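PDB 3Q3W: 3-isopropylmalate dehydratase small subunit from Campylobacter jejuni, which catalyses, as the small subunit of isopropylmalate isomerase, the interconversion of 2-isopropylmalate and 3-isopropylmalate through 2-isopropylmaleate. Local coordinates for residues A[7-12]-A[147-152]; A[98-103]-A[119-124]; A[24-29]-A[47-52]; A[18-23]-A[78-83]. All coordinates share one frame; numbering follows the deposited sequence.

Interaction 1 of 4, residues A[7-12]-A[147-152]; sequences FIIHKG and EISLLE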
# COMPACT_ATOMS: atom_id res chain seq x y z
N PHE A 7 1.70 9.10 -10.70
CA PHE A 7 0.69 8.04 -10.79
C PHE A 7 -0.46 8.54 -11.69
O PHE A 7 -1.11 9.53 -11.38
CB PHE A 7 0.20 7.69 -9.40
CG PHE A 7 -0.63 6.42 -9.32
CD1 PHE A 7 -0.27 5.42 -8.46
CD2 PHE A 7 -1.82 6.28 -10.02
CE1 PHE A 7 -1.02 4.28 -8.31
CE2 PHE A 7 -2.58 5.14 -9.89
CZ PHE A 7 -2.17 4.12 -9.01
N ILE A 8 -0.65 7.88 -12.82
CA ILE A 8 -1.74 8.19 -13.77
C ILE A 8 -2.59 6.92 -13.81
O ILE A 8 -3.61 6.83 -13.16
CB ILE A 8 -1.16 8.59 -15.13
CG1 ILE A 8 -0.24 9.81 -14.96
CG2 ILE A 8 -2.29 8.92 -16.18
CD1 ILE A 8 0.47 10.24 -16.25
N ILE A 9 -2.05 5.89 -14.47
CA ILE A 9 -2.69 4.58 -14.63
C ILE A 9 -1.67 3.58 -14.11
O ILE A 9 -0.53 3.66 -14.49
CB ILE A 9 -2.94 4.24 -16.12
CG1 ILE A 9 -3.68 5.36 -16.87
CG2 ILE A 9 -3.68 2.91 -16.25
CD1 ILE A 9 -5.22 5.34 -16.79
N HIS A 10 -2.08 2.66 -13.25
CA HIS A 10 -1.20 1.57 -12.82
C HIS A 10 -1.96 0.24 -12.77
O HIS A 10 -3.05 0.15 -12.24
CB HIS A 10 -0.61 1.87 -11.44
CG HIS A 10 0.22 0.77 -10.89
ND1 HIS A 10 1.50 0.51 -11.32
CD2 HIS A 10 -0.06 -0.19 -9.96
CE1 HIS A 10 1.98 -0.54 -10.68
NE2 HIS A 10 1.04 -0.99 -9.86
N LYS A 11 -1.35 -0.80 -13.33
CA LYS A 11 -1.91 -2.15 -13.29
C LYS A 11 -0.82 -3.02 -12.69
O LYS A 11 0.34 -2.95 -13.13
CB LYS A 11 -2.25 -2.61 -14.70
CG LYS A 11 -2.61 -4.10 -14.80
CD LYS A 11 -3.20 -4.47 -16.17
CE LYS A 11 -3.01 -5.94 -16.46
NZ LYS A 11 -3.71 -6.35 -17.71
N GLY A 12 -1.16 -3.79 -11.66
CA GLY A 12 -0.21 -4.73 -11.07
C GLY A 12 -0.84 -5.71 -10.10
O GLY A 12 -2.05 -5.68 -9.84
N GLU A 147 -6.34 -2.96 -11.83
CA GLU A 147 -5.95 -1.72 -12.54
C GLU A 147 -6.57 -0.49 -11.89
O GLU A 147 -7.70 -0.51 -11.45
CB GLU A 147 -6.30 -1.78 -14.03
CG GLU A 147 -5.60 -0.67 -14.83
CD GLU A 147 -5.63 -0.86 -16.34
OE1 GLU A 147 -5.89 -1.98 -16.82
OE2 GLU A 147 -5.36 0.12 -17.05
N ILE A 148 -5.79 0.59 -11.82
CA ILE A 148 -6.23 1.83 -11.18
C ILE A 148 -5.93 2.99 -12.10
O ILE A 148 -4.81 3.11 -12.56
CB ILE A 148 -5.51 2.10 -9.87
CG1 ILE A 148 -5.73 0.96 -8.88
CG2 ILE A 148 -5.98 3.46 -9.29
CD1 ILE A 148 -4.65 0.82 -7.77
N SER A 149 -6.95 3.81 -12.39
CA SER A 149 -6.77 5.05 -13.12
C SER A 149 -7.00 6.23 -12.16
O SER A 149 -8.09 6.40 -11.62
CB SER A 149 -7.77 5.13 -14.28
OG SER A 149 -7.66 6.37 -14.97
N LEU A 150 -5.99 7.06 -11.98
CA LEU A 150 -6.16 8.24 -11.12
C LEU A 150 -6.80 9.37 -11.91
O LEU A 150 -7.32 10.32 -11.33
CB LEU A 150 -4.84 8.70 -10.53
CG LEU A 150 -4.84 9.98 -9.69
CD1 LEU A 150 -5.76 9.89 -8.52
CD2 LEU A 150 -3.46 10.22 -9.24
N LEU A 151 -6.78 9.27 -13.24
CA LEU A 151 -7.53 10.19 -14.10
C LEU A 151 -9.02 10.01 -13.91
O LEU A 151 -9.73 10.98 -13.74
CB LEU A 151 -7.23 9.97 -15.56
CG LEU A 151 -5.88 10.46 -16.03
CD1 LEU A 151 -5.70 10.12 -17.51
CD2 LEU A 151 -5.75 11.95 -15.80
N GLU A 152 -9.49 8.78 -13.95
CA GLU A 152 -10.91 8.53 -13.85
C GLU A 152 -11.35 8.34 -12.44
O GLU A 152 -12.55 8.31 -12.18
CB GLU A 152 -11.30 7.30 -14.65
CG GLU A 152 -11.25 7.51 -16.13
CD GLU A 152 -11.42 6.21 -16.86
OE1 GLU A 152 -12.08 5.30 -16.30
OE2 GLU A 152 -10.87 6.09 -17.97

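Interaction 2 of 4, residues A[98-103]-A[119-124]; sequences YGIRAI and NGLLTI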
# COMPACT_ATOMS: atom_id res chain seq x y z
N TYR A 98 9.48 -0.95 -1.36
CA TYR A 98 9.17 -2.37 -1.63
C TYR A 98 8.60 -2.51 -3.02
O TYR A 98 8.68 -3.54 -3.67
CB TYR A 98 8.14 -2.89 -0.63
CG TYR A 98 7.81 -4.34 -0.79
CD1 TYR A 98 8.67 -5.33 -0.32
CD2 TYR A 98 6.62 -4.72 -1.41
CE1 TYR A 98 8.34 -6.68 -0.44
CE2 TYR A 98 6.29 -6.04 -1.52
CZ TYR A 98 7.13 -7.03 -1.07
OH TYR A 98 6.78 -8.39 -1.20
N GLY A 99 7.98 -1.44 -3.46
CA GLY A 99 7.28 -1.45 -4.74
C GLY A 99 5.78 -1.21 -4.68
O GLY A 99 5.11 -1.28 -5.72
N ILE A 100 5.24 -0.87 -3.52
CA ILE A 100 3.81 -0.60 -3.44
C ILE A 100 3.46 0.78 -3.97
O ILE A 100 4.00 1.80 -3.52
CB ILE A 100 3.28 -0.72 -1.99
CG1 ILE A 100 3.60 -2.09 -1.42
CG2 ILE A 100 1.75 -0.39 -1.93
CD1 ILE A 100 3.15 -3.26 -2.28
N ARG A 101 2.57 0.83 -4.96
CA ARG A 101 2.18 2.08 -5.60
C ARG A 101 0.82 2.61 -5.08
O ARG A 101 0.52 3.81 -5.16
CB ARG A 101 2.14 1.84 -7.09
CG ARG A 101 3.49 1.55 -7.70
CD ARG A 101 4.33 2.81 -7.85
NE ARG A 101 4.05 3.51 -9.10
CZ ARG A 101 3.71 4.80 -9.24
NH1 ARG A 101 3.49 5.26 -10.45
NH2 ARG A 101 3.59 5.63 -8.20
N ALA A 102 -0.03 1.70 -4.58
CA ALA A 102 -1.38 2.06 -4.11
C ALA A 102 -1.85 1.11 -3.02
O ALA A 102 -1.49 -0.08 -3.02
CB ALA A 102 -2.38 2.07 -5.26
N ILE A 103 -2.64 1.64 -2.09
CA ILE A 103 -3.31 0.83 -1.09
C ILE A 103 -4.81 1.10 -1.15
O ILE A 103 -5.23 2.25 -1.20
CB ILE A 103 -2.80 1.15 0.30
CG1 ILE A 103 -1.28 0.92 0.38
CG2 ILE A 103 -3.55 0.33 1.34
CD1 ILE A 103 -0.65 1.68 1.51
N ASN A 119 4.35 11.12 -0.81
CA ASN A 119 5.43 10.30 -1.32
C ASN A 119 5.01 9.53 -2.52
O ASN A 119 5.71 8.61 -2.95
CB ASN A 119 5.98 9.39 -0.22
CG ASN A 119 6.92 10.12 0.73
OD1 ASN A 119 8.14 10.07 0.56
ND2 ASN A 119 6.36 10.84 1.71
N GLY A 120 3.87 9.90 -3.09
CA GLY A 120 3.42 9.32 -4.37
C GLY A 120 2.79 7.97 -4.21
O GLY A 120 2.60 7.27 -5.19
N LEU A 121 2.43 7.62 -2.98
CA LEU A 121 1.75 6.39 -2.64
C LEU A 121 0.22 6.66 -2.63
O LEU A 121 -0.28 7.29 -1.72
CB LEU A 121 2.22 5.91 -1.25
CG LEU A 121 1.62 4.64 -0.62
CD1 LEU A 121 1.65 3.46 -1.62
CD2 LEU A 121 2.30 4.24 0.69
N LEU A 122 -0.50 6.20 -3.65
CA LEU A 122 -1.92 6.48 -3.76
C LEU A 122 -2.81 5.71 -2.80
O LEU A 122 -2.89 4.47 -2.82
CB LEU A 122 -2.42 6.25 -5.17
CG LEU A 122 -3.88 6.55 -5.47
CD1 LEU A 122 -4.31 7.98 -5.02
CD2 LEU A 122 -4.13 6.38 -6.98
N THR A 123 -3.54 6.46 -2.00
CA THR A 123 -4.39 5.90 -0.98
C THR A 123 -5.87 5.99 -1.42
O THR A 123 -6.44 7.08 -1.53
CB THR A 123 -4.18 6.68 0.29
OG1 THR A 123 -4.52 8.03 0.03
CG2 THR A 123 -2.72 6.63 0.68
N ILE A 124 -6.44 4.82 -1.69
CA ILE A 124 -7.77 4.67 -2.24
C ILE A 124 -8.70 4.20 -1.17
O ILE A 124 -8.58 3.07 -0.66
CB ILE A 124 -7.76 3.64 -3.37
CG1 ILE A 124 -6.94 4.18 -4.52
CG2 ILE A 124 -9.20 3.29 -3.80
CD1 ILE A 124 -6.42 3.16 -5.51

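Interaction 3 of 4, residues A[24-29]-A[47-52]; sequences TDQIIP and HDLRYL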
# COMPACT_ATOMS: atom_id res chain seq x y z
N THR A 24 2.09 1.73 12.30
CA THR A 24 3.32 2.20 11.73
C THR A 24 4.44 1.25 12.15
O THR A 24 5.36 1.02 11.38
CB THR A 24 3.58 3.72 12.09
OG1 THR A 24 3.37 3.94 13.49
CG2 THR A 24 2.65 4.63 11.32
N ASP A 25 4.34 0.65 13.33
CA ASP A 25 5.32 -0.36 13.75
C ASP A 25 5.24 -1.69 13.01
O ASP A 25 6.24 -2.40 12.87
CB ASP A 25 5.20 -0.71 15.23
CG ASP A 25 5.61 0.41 16.11
OD1 ASP A 25 6.82 0.77 16.11
OD2 ASP A 25 4.72 0.92 16.83
N GLN A 26 4.05 -2.07 12.58
CA GLN A 26 3.90 -3.23 11.72
C GLN A 26 4.47 -2.92 10.36
O GLN A 26 5.08 -3.77 9.76
CB GLN A 26 2.45 -3.65 11.63
CG GLN A 26 1.86 -4.04 12.97
CD GLN A 26 0.47 -4.59 12.81
OE1 GLN A 26 -0.52 -3.90 13.01
NE2 GLN A 26 0.39 -5.80 12.40
N ILE A 27 4.23 -1.72 9.87
CA ILE A 27 4.77 -1.31 8.56
C ILE A 27 6.31 -1.32 8.58
O ILE A 27 6.94 -1.88 7.72
CB ILE A 27 4.20 0.06 8.08
CG1 ILE A 27 2.68 -0.03 7.87
CG2 ILE A 27 4.82 0.46 6.70
CD1 ILE A 27 1.96 1.32 7.76
N ILE A 28 6.90 -0.71 9.61
CA ILE A 28 8.35 -0.68 9.73
C ILE A 28 8.72 -0.37 11.16
O ILE A 28 8.39 0.71 11.67
CB ILE A 28 9.03 0.36 8.73
CG1 ILE A 28 10.56 0.36 8.91
CG2 ILE A 28 8.37 1.75 8.82
CD1 ILE A 28 11.37 0.90 7.71
N PRO A 29 9.39 -1.32 11.80
CA PRO A 29 9.71 -1.21 13.19
C PRO A 29 10.79 -0.13 13.47
O PRO A 29 11.50 0.29 12.55
CB PRO A 29 10.24 -2.61 13.52
CG PRO A 29 9.72 -3.47 12.51
CD PRO A 29 9.63 -2.69 11.29
N HIS A 47 8.07 -6.19 8.71
CA HIS A 47 9.07 -7.06 9.32
C HIS A 47 8.53 -8.13 10.27
O HIS A 47 8.87 -9.31 10.13
CB HIS A 47 10.07 -6.19 10.08
CG HIS A 47 11.10 -6.95 10.82
ND1 HIS A 47 10.90 -7.43 12.09
CD2 HIS A 47 12.36 -7.31 10.47
CE1 HIS A 47 12.01 -8.02 12.51
NE2 HIS A 47 12.91 -7.96 11.55
N ASP A 48 7.70 -7.71 11.22
CA ASP A 48 7.25 -8.60 12.29
C ASP A 48 6.21 -9.60 11.80
O ASP A 48 6.11 -10.72 12.32
CB ASP A 48 6.68 -7.79 13.44
CG ASP A 48 7.68 -6.78 14.00
OD1 ASP A 48 8.92 -7.01 13.90
OD2 ASP A 48 7.23 -5.76 14.52
N LEU A 49 5.48 -9.21 10.77
CA LEU A 49 4.59 -10.16 10.06
C LEU A 49 5.33 -11.05 9.01
O LEU A 49 4.86 -12.16 8.65
CB LEU A 49 3.48 -9.36 9.36
CG LEU A 49 2.68 -8.43 10.28
CD1 LEU A 49 1.94 -7.34 9.47
CD2 LEU A 49 1.70 -9.22 11.13
N ARG A 50 6.47 -10.58 8.51
CA ARG A 50 7.09 -11.13 7.28
C ARG A 50 8.17 -12.14 7.52
O ARG A 50 8.31 -13.05 6.76
CB ARG A 50 7.56 -9.98 6.39
CG ARG A 50 8.45 -10.25 5.17
CD ARG A 50 8.81 -8.90 4.60
NE ARG A 50 9.63 -8.98 3.41
CZ ARG A 50 10.12 -7.93 2.75
NH1 ARG A 50 9.88 -6.69 3.20
NH2 ARG A 50 10.84 -8.11 1.65
N TYR A 51 8.86 -12.03 8.64
CA TYR A 51 10.01 -12.86 8.94
C TYR A 51 9.77 -13.62 10.24
O TYR A 51 9.21 -13.08 11.18
CB TYR A 51 11.27 -11.95 9.13
CG TYR A 51 11.63 -11.13 7.93
CD1 TYR A 51 12.06 -11.75 6.76
CD2 TYR A 51 11.60 -9.74 7.96
CE1 TYR A 51 12.37 -11.02 5.66
CE2 TYR A 51 11.90 -9.02 6.84
CZ TYR A 51 12.30 -9.67 5.69
OH TYR A 51 12.66 -8.95 4.56
N LEU A 52 10.21 -14.86 10.28
CA LEU A 52 10.17 -15.68 11.48
C LEU A 52 11.44 -15.53 12.33
O LEU A 52 11.42 -15.81 13.54
CB LEU A 52 10.01 -17.16 11.11
CG LEU A 52 8.78 -17.57 10.28
CD1 LEU A 52 8.88 -19.08 9.92
CD2 LEU A 52 7.57 -17.25 11.08
O HOH W 1 6.98 -4.89 11.44

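Interaction 4 of 4, residues A[18-23]-A[78-83]; sequences EYANID and SFENFG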
# COMPACT_ATOMS: atom_id res chain seq x y z
N GLU A 18 -5.53 -9.01 5.47
CA GLU A 18 -6.79 -8.98 6.21
C GLU A 18 -6.51 -8.68 7.68
O GLU A 18 -6.75 -9.51 8.58
CB GLU A 18 -7.49 -10.32 6.04
CG GLU A 18 -7.96 -10.56 4.60
CD GLU A 18 -8.74 -11.87 4.46
OE1 GLU A 18 -9.93 -11.94 4.85
OE2 GLU A 18 -8.14 -12.84 3.96
N TYR A 19 -5.99 -7.48 7.90
CA TYR A 19 -5.79 -6.95 9.22
C TYR A 19 -6.36 -5.53 9.25
O TYR A 19 -6.28 -4.79 8.25
CB TYR A 19 -4.31 -6.94 9.56
CG TYR A 19 -3.53 -8.20 9.21
CD1 TYR A 19 -3.37 -9.24 10.13
CD2 TYR A 19 -2.90 -8.33 7.97
CE1 TYR A 19 -2.61 -10.40 9.82
CE2 TYR A 19 -2.15 -9.48 7.64
CZ TYR A 19 -2.00 -10.51 8.57
OH TYR A 19 -1.26 -11.66 8.25
N ALA A 20 -6.96 -5.17 10.38
CA ALA A 20 -7.41 -3.79 10.62
C ALA A 20 -6.34 -3.11 11.44
O ALA A 20 -5.50 -3.76 12.08
CB ALA A 20 -8.75 -3.76 11.36
N ASN A 21 -6.37 -1.78 11.42
CA ASN A 21 -5.47 -1.00 12.24
C ASN A 21 -4.00 -1.41 12.04
O ASN A 21 -3.25 -1.42 13.02
CB ASN A 21 -5.85 -1.16 13.71
CG ASN A 21 -7.31 -0.98 13.95
OD1 ASN A 21 -7.85 0.10 13.74
ND2 ASN A 21 -7.98 -2.05 14.38
N ILE A 22 -3.58 -1.73 10.81
CA ILE A 22 -2.15 -1.98 10.55
C ILE A 22 -1.44 -0.68 10.96
O ILE A 22 -1.75 0.40 10.46
CB ILE A 22 -1.85 -2.43 9.11
CG1 ILE A 22 -2.24 -3.90 8.94
CG2 ILE A 22 -0.35 -2.28 8.74
CD1 ILE A 22 -2.70 -4.28 7.54
N ASP A 23 -0.56 -0.79 11.94
CA ASP A 23 0.09 0.37 12.48
C ASP A 23 1.54 0.57 11.97
O ASP A 23 2.12 -0.30 11.33
CB ASP A 23 -0.02 0.33 14.02
CG ASP A 23 0.78 -0.77 14.64
OD1 ASP A 23 1.88 -1.05 14.15
OD2 ASP A 23 0.33 -1.35 15.67
N SER A 78 -6.26 -3.76 2.25
CA SER A 78 -6.33 -3.97 3.70
C SER A 78 -7.64 -3.48 4.31
O SER A 78 -8.54 -3.04 3.62
CB SER A 78 -5.18 -3.28 4.37
OG SER A 78 -4.86 -3.91 5.60
N PHE A 79 -7.75 -3.60 5.62
CA PHE A 79 -8.96 -3.23 6.28
C PHE A 79 -8.74 -1.85 6.89
O PHE A 79 -7.80 -1.14 6.50
CB PHE A 79 -9.34 -4.28 7.32
CG PHE A 79 -9.71 -5.64 6.74
CD1 PHE A 79 -10.21 -5.77 5.46
CD2 PHE A 79 -9.63 -6.77 7.56
CE1 PHE A 79 -10.58 -7.01 5.00
CE2 PHE A 79 -10.02 -8.01 7.10
CZ PHE A 79 -10.49 -8.13 5.82
N GLU A 80 -9.62 -1.46 7.81
CA GLU A 80 -9.72 -0.07 8.23
C GLU A 80 -8.55 0.42 9.04
O GLU A 80 -7.85 -0.35 9.66
CB GLU A 80 -11.01 0.19 9.03
CG GLU A 80 -11.33 -0.80 10.17
CD GLU A 80 -12.31 -1.91 9.75
OE1 GLU A 80 -12.04 -2.63 8.75
OE2 GLU A 80 -13.36 -2.06 10.42
N ASN A 81 -8.41 1.75 9.03
CA ASN A 81 -7.43 2.47 9.82
C ASN A 81 -6.02 2.01 9.50
O ASN A 81 -5.18 1.83 10.38
CB ASN A 81 -7.75 2.41 11.33
CG ASN A 81 -6.96 3.41 12.15
OD1 ASN A 81 -6.63 4.51 11.68
ND2 ASN A 81 -6.62 3.04 13.38
N PHE A 82 -5.76 1.85 8.21
CA PHE A 82 -4.45 1.48 7.78
C PHE A 82 -3.48 2.62 8.03
O PHE A 82 -3.75 3.76 7.67
CB PHE A 82 -4.43 1.16 6.30
CG PHE A 82 -3.11 0.58 5.82
CD1 PHE A 82 -2.92 -0.78 5.72
CD2 PHE A 82 -2.06 1.42 5.46
CE1 PHE A 82 -1.71 -1.29 5.27
CE2 PHE A 82 -0.86 0.91 5.02
CZ PHE A 82 -0.67 -0.44 4.94
N GLY A 83 -2.35 2.31 8.64
CA GLY A 83 -1.34 3.36 8.87
C GLY A 83 -1.49 4.05 10.19
O GLY A 83 -0.84 5.05 10.43
O HOH W 2 -5.31 -1.73 8.27

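Interaction 1 of 4, residues A[7-12]-A[147-152]
Phe7 lies just before strand 9-12 and packs on Ile148 and Leu150. Its ring crosses the Ile148 side chain at about a right angle, CE2 standing 3.8 Å from Ile148 CG2, while CB of Ile148 lies in the ring plane at the edge; CD2 reaches Leu150 CB. CG is anti to the backbone N (chi1 -168°), and from there CD2 and CE2 lie against the two aliphatic side chains. Ile8 O accepts a short bond from Leu150 N (2.7 Å), and Ile8 CG2 runs beside Leu151 CD1. Ile9 turns to the face that carries Ser149 and Glu147; it is modelled in two conformers, so the closeness of its CG2 to Glu147 OE2 in one of them is doubtful. His10 pairs with Ile148 through two backbone bonds, His10 N to Ile148 O (2.9 Å) and Ile148 N to His10 O (2.8 Å), while its NE2 is engaged by Ser74. Lys11 lays CB against Glu147 CG at 3.9 Å, but NZ and OE1 stay 5.0 Å apart, so any attraction is at longer range. Alternating hydrogen-bonded and non-hydrogen-bonded pairs mark this as an antiparallel ladder inside the mixed sheet.

Interaction 2 of 4, residues A[98-103]-A[119-124]
Leu121 reaches across to the 98-103 segment with both of its methyl groups. Its CB leads to CG, which stands anti to the backbone N (chi1 178°), and from this branch point the two methyls part. CD1 settles against backbone, 3.4 Å from Ile100 O and 3.7 Å from Arg101 C, and also lies 3.9 Å from Ile100 CG2, the two side chains running side by side in the same direction. CD2 meets the tip of Ile103, whose CD1 is 4.0 Å away. Leu95 and Val96 of helix 90-98 and Ala116 of helix 110-118 add to the apolar surroundings of Leu121. Ile100 O is buried here without a polar partner, with Leu121 CD1 beside it.

Beyond Leu121 the backbones run as parallel strands. Leu122 N donates to Arg101 O at 3.0 Å; Leu122 O receives Ile103 N at 2.9 Å; and Ile103 O receives Ile124 N at 2.9 Å. On the face carrying Ala102 and Leu122, Ala102 CB packs on Leu122 CB and on Ile124 CD1. Gly120, at positive phi, is the C-prime residue of the Schellman motif that ends helix 110-118 and turns the chain into strand 122-125. Strand 102-105, that helix and strand 122-125 together form a beta-alpha-beta unit, whose parallel strands meet here in the buried core.

Interaction 3 of 4, residues A[24-29]-A[47-52]
Two short helices, 24-27 and 47-50, meet at the protein surface through Pro29, Gln26, His47, Asp48 and Leu49, with a water lodged between their backbones. Pro29 follows the first helix and directs its ring at the start of the second: CG and CD both lie 3.7 Å from His47 CB, the two side chains crossing at about a right angle. The same CG passes the carboxylate of Asp48, which slides by in the opposite direction with OD1 3.9 Å away. A chi2 of -174° carries CD of Gln26 outward, and NE2 beyond it lies against the forked end of Leu49, 3.7 Å from CD1 and 3.9 Å from CD2, a polar group against methyls.

No direct hydrogen bond joins the two segments. The water takes that part: it donates to Asp25 O and to Gln26 O (2.8 Å) and accepts from Asp48 N (2.9 Å), so carbonyls near the end of one helix are linked to an amide in the first turn of the other. Within the second helix, His47 ND1 donates to Asp48 OD1 at 2.7 Å. The oxygen lies close to the imidazole plane, but the donor meets its anti side and stands 32° out of the carboxylate plane. Phe32 meets the His47 ring, and Asp25 directs OD1 to a salt bridge with Arg88. The His47–Asp48 bond fixes the turn of the imidazole and would tend to favour a proton on ND1, while the two segments meet through van der Waals contacts of mixed polar and apolar groups and one bridging water.

Interaction 4 of 4, residues A[18-23]-A[78-83]
Glu18 lays its CA over one face of the Phe79 ring in a CH-pi contact, 3.9 Å from the ring centroid and 28° off the normal, while CB and CG run on past CE2 and CZ. The pair opens the contact between two loops, one leaving strand 9-17 and the other leaving strand 73-78, neighbouring parallel strands of the central sheet. The carboxylate and ring planes are nearly perpendicular; Glu18 OE2 goes on to a salt bridge with Lys139, and Lys128 makes a cation-pi contact with Phe79.

Beyond this pair the loops travel side by side, joined by backbone bonds. Phe79 N donates to Tyr19 O at 3.2 Å. Asn21 N meets Glu80 O at 2.7 Å, and Gly83 N closes on Ile22 O. Between them a water accepts from Ile22 N and lies within hydrogen-bonding distance of Phe79 O, where its donation competes with other acceptors nearby.

Ile22 meets the CD1-CE1 part of the Phe82 ring obliquely, its CG2 lying 3.9 Å from Phe82 CE1, with CB and CD1 of Ile22 about as near. Ser78 OG lies in the plane of the Phe82 ring, at its edge, and is bonded to Leu17 O. At the exposed side the amides of Asn21 and Asn81 are turned 74° apart, yet Asn81 ND2 donates in its own amide plane to a lone pair of Asn21 OD1, 3.2 Å away.

Overall arrangement
From the N terminus, residues 7-12 open the longest loop, closed by interaction 1 only at 147-152, and the other three contacts nest inside it. Interaction 4 closes the loop from 18-23 to 78-83, with interaction 3 nested within; Ile27 packs on Ile22 and Phe82, so these two touch. Interaction 2 follows both in series. It meets interaction 4 where Ile103 packs on Phe82, interaction 3 where Tyr98 packs on Arg50, and interaction 1 where Phe7 and Ile148 lie on Leu122, Ala102 and Ile124. Interactions 1 and 2 share the mixed sheet; interactions 3 and 4 tie loops and short helices together across the chain's centre from interaction 1.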